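Local structure of chain length determinant protein (Shigella flexneri, 4ZM5) at residues A10-P15 and Q100-V105. The protein probably regulates the length of the O-antigen polysaccharide chains of lipopolysaccharide, as a membrane-anchored polysaccharide co-polymerase of the Wzz family. The protein carries 1 engineered substitution. Sequence-based numbering, arbitrary orientation.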
loop_
_atom_site.group_PDB
_atom_site.type_symbol
_atom_site.label_atom_id
_atom_site.label_comp_id
_atom_site.label_asym_id
_atom_site.label_seq_id
_atom_site.Cartn_x
_atom_site.Cartn_y
_atom_site.Cartn_z
ATOM N N ALA B 10 7.232 14.540 -30.372
ATOM C CA ALA B 10 6.862 14.927 -29.013
ATOM C C ALA B 10 7.689 14.103 -28.031
ATOM O O ALA B 10 8.085 12.977 -28.356
ATOM C CB ALA B 10 5.372 14.731 -28.775
ATOM N N ILE B 11 8.012 14.678 -26.865
ATOM C CA ILE B 11 8.752 13.956 -25.823
ATOM C C ILE B 11 7.901 13.980 -24.580
ATOM O O ILE B 11 7.503 15.039 -24.104
ATOM C CB ILE B 11 10.204 14.444 -25.578
ATOM C CG1 ILE B 11 11.030 14.344 -26.878
ATOM C CG2 ILE B 11 10.848 13.621 -24.465
ATOM C CD1 ILE B 11 12.328 15.087 -26.902
ATOM N N ILE B 12 7.634 12.800 -24.070
ATOM C CA ILE B 12 6.762 12.597 -22.932
ATOM C C ILE B 12 7.500 11.830 -21.821
ATOM O O ILE B 12 8.353 10.984 -22.114
ATOM C CB ILE B 12 5.521 11.875 -23.526
ATOM C CG1 ILE B 12 4.415 12.890 -23.832
ATOM C CG2 ILE B 12 5.037 10.622 -22.777
ATOM C CD1 ILE B 12 3.345 12.428 -24.885
ATOM N N THR B 13 7.239 12.197 -20.543
ATOM C CA THR B 13 7.850 11.489 -19.409
ATOM C C THR B 13 6.767 11.260 -18.331
ATOM O O THR B 13 5.594 11.592 -18.541
ATOM C CB THR B 13 9.144 12.162 -18.887
ATOM O OG1 THR B 13 9.832 11.229 -18.057
ATOM C CG2 THR B 13 8.899 13.448 -18.117
ATOM N N GLN B 14 7.179 10.671 -17.198
ATOM C CA GLN B 14 6.291 10.389 -16.082
ATOM C C GLN B 14 5.681 11.684 -15.562
ATOM O O GLN B 14 6.311 12.756 -15.643
ATOM C CB GLN B 14 7.035 9.647 -14.951
ATOM C CG GLN B 14 8.133 10.438 -14.252
ATOM C CD GLN B 14 9.010 9.598 -13.358
ATOM O OE1 GLN B 14 8.808 8.397 -13.173
ATOM N NE2 GLN B 14 10.029 10.211 -12.800
ATOM N N PRO B 15 4.455 11.619 -15.052
ATOM C CA PRO B 15 3.857 12.834 -14.500
ATOM C C PRO B 15 4.601 13.283 -13.230
ATOM O O PRO B 15 5.293 12.468 -12.605
ATOM C CB PRO B 15 2.415 12.402 -14.226
ATOM C CG PRO B 15 2.489 10.933 -14.040
ATOM C CD PRO B 15 3.572 10.443 -14.916
ATOM N N GLN B 100 -3.398 14.302 -31.976
ATOM C CA GLN B 100 -4.661 13.553 -31.965
ATOM C C GLN B 100 -4.441 12.156 -31.395
ATOM O O GLN B 100 -5.196 11.743 -30.513
ATOM C CB GLN B 100 -5.290 13.474 -33.373
ATOM C CG GLN B 100 -6.018 14.745 -33.803
ATOM C CD GLN B 100 -6.547 14.653 -35.221
ATOM O OE1 GLN B 100 -7.541 13.965 -35.501
ATOM N NE2 GLN B 100 -5.908 15.362 -36.146
ATOM N N TYR B 101 -3.391 11.450 -31.858
ATOM C CA TYR B 101 -3.070 10.105 -31.391
ATOM C C TYR B 101 -2.678 10.118 -29.902
ATOM O O TYR B 101 -3.030 9.188 -29.181
ATOM C CB TYR B 101 -1.975 9.450 -32.262
ATOM C CG TYR B 101 -2.454 8.967 -33.626
ATOM C CD1 TYR B 101 -3.564 8.131 -33.743
ATOM C CD2 TYR B 101 -1.775 9.323 -34.799
ATOM C CE1 TYR B 101 -4.011 7.689 -34.995
ATOM C CE2 TYR B 101 -2.206 8.878 -36.055
ATOM C CZ TYR B 101 -3.324 8.064 -36.150
ATOM O OH TYR B 101 -3.750 7.649 -37.394
ATOM N N ILE B 102 -2.011 11.181 -29.434
ATOM C CA ILE B 102 -1.642 11.324 -28.021
ATOM C C ILE B 102 -2.924 11.523 -27.189
ATOM O O ILE B 102 -3.037 10.923 -26.121
ATOM C CB ILE B 102 -0.600 12.465 -27.802
ATOM C CG1 ILE B 102 0.764 12.081 -28.426
ATOM C CG2 ILE B 102 -0.437 12.808 -26.305
ATOM C CD1 ILE B 102 1.827 13.207 -28.469
ATOM N N GLN B 103 -3.893 12.326 -27.700
ATOM C CA GLN B 103 -5.183 12.598 -27.044
ATOM C C GLN B 103 -6.056 11.338 -26.971
ATOM O O GLN B 103 -6.708 11.092 -25.953
ATOM C CB GLN B 103 -5.950 13.724 -27.768
ATOM C CG GLN B 103 -7.120 14.320 -26.960
ATOM C CD GLN B 103 -6.707 14.781 -25.574
ATOM O OE1 GLN B 103 -5.800 15.614 -25.407
ATOM N NE2 GLN B 103 -7.337 14.213 -24.549
ATOM N N GLN B 104 -6.065 10.563 -28.059
ATOM C CA GLN B 104 -6.782 9.300 -28.215
ATOM C C GLN B 104 -6.347 8.306 -27.122
ATOM O O GLN B 104 -7.194 7.705 -26.459
ATOM C CB GLN B 104 -6.480 8.745 -29.620
ATOM C CG GLN B 104 -7.406 7.658 -30.101
ATOM C CD GLN B 104 -6.996 7.153 -31.467
ATOM O OE1 GLN B 104 -6.418 6.067 -31.587
ATOM N NE2 GLN B 104 -7.287 7.924 -32.525
ATOM N N VAL B 105 -5.013 8.163 -26.937
ATOM C CA VAL B 105 -4.371 7.298 -25.937
ATOM C C VAL B 105 -4.698 7.852 -24.541
ATOM O O VAL B 105 -5.103 7.086 -23.673
ATOM C CB VAL B 105 -2.832 7.153 -26.188
ATOM C CG1 VAL B 105 -2.139 6.405 -25.056
ATOM C CG2 VAL B 105 -2.559 6.455 -27.518
#
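Ile102 reaches from helix 91-159 onto two side chains of strand 6-13, Ala10 and Ile12. Its CD1 methyl does most of the touching: it sits 3.9 Å from Ala10 CB and 4.0 Å from Ile12 CD1, so one methyl is shared by two alternate residues of the strand. Ile12 answers with the end of its own longer branch, and the two isoleucines meet tip to tip. The second branch of Ile102 joins in as well, CG2 lying 4.1 Å from Ile12 CD1, so that the Ile12 methyl rests against both arms of its partner. With chi1 of Ile102 at -68°, CG1 stands beside the backbone N and CG2 anti to it; an extended chi2 of 171° carries CD1 out to the strand. Contact is made through side-chain ends alone, and the backbones stay well apart, with 9.3 Å between Ala10 CA and Ile102 CA. All three residues are buried and the interface is apolar. Tyr229 packs against both Ile12 and Ile102, and Ile46 of helix 38-53 also touches Ile12. Ile11, between the two touching residues, points away from the helix and packs on Ser54 of a neighbouring subunit. Ala10 and Ile12 are tied by backbone hydrogen bonds to Val84 and Leu82 of the adjacent antiparallel strand. This is the hydrophobic layer of an alpha/beta domain, where one face of an antiparallel sheet packs against the early turns of the long helix 91-159, as in the membrane-proximal base of Wzz-family co-polymerases.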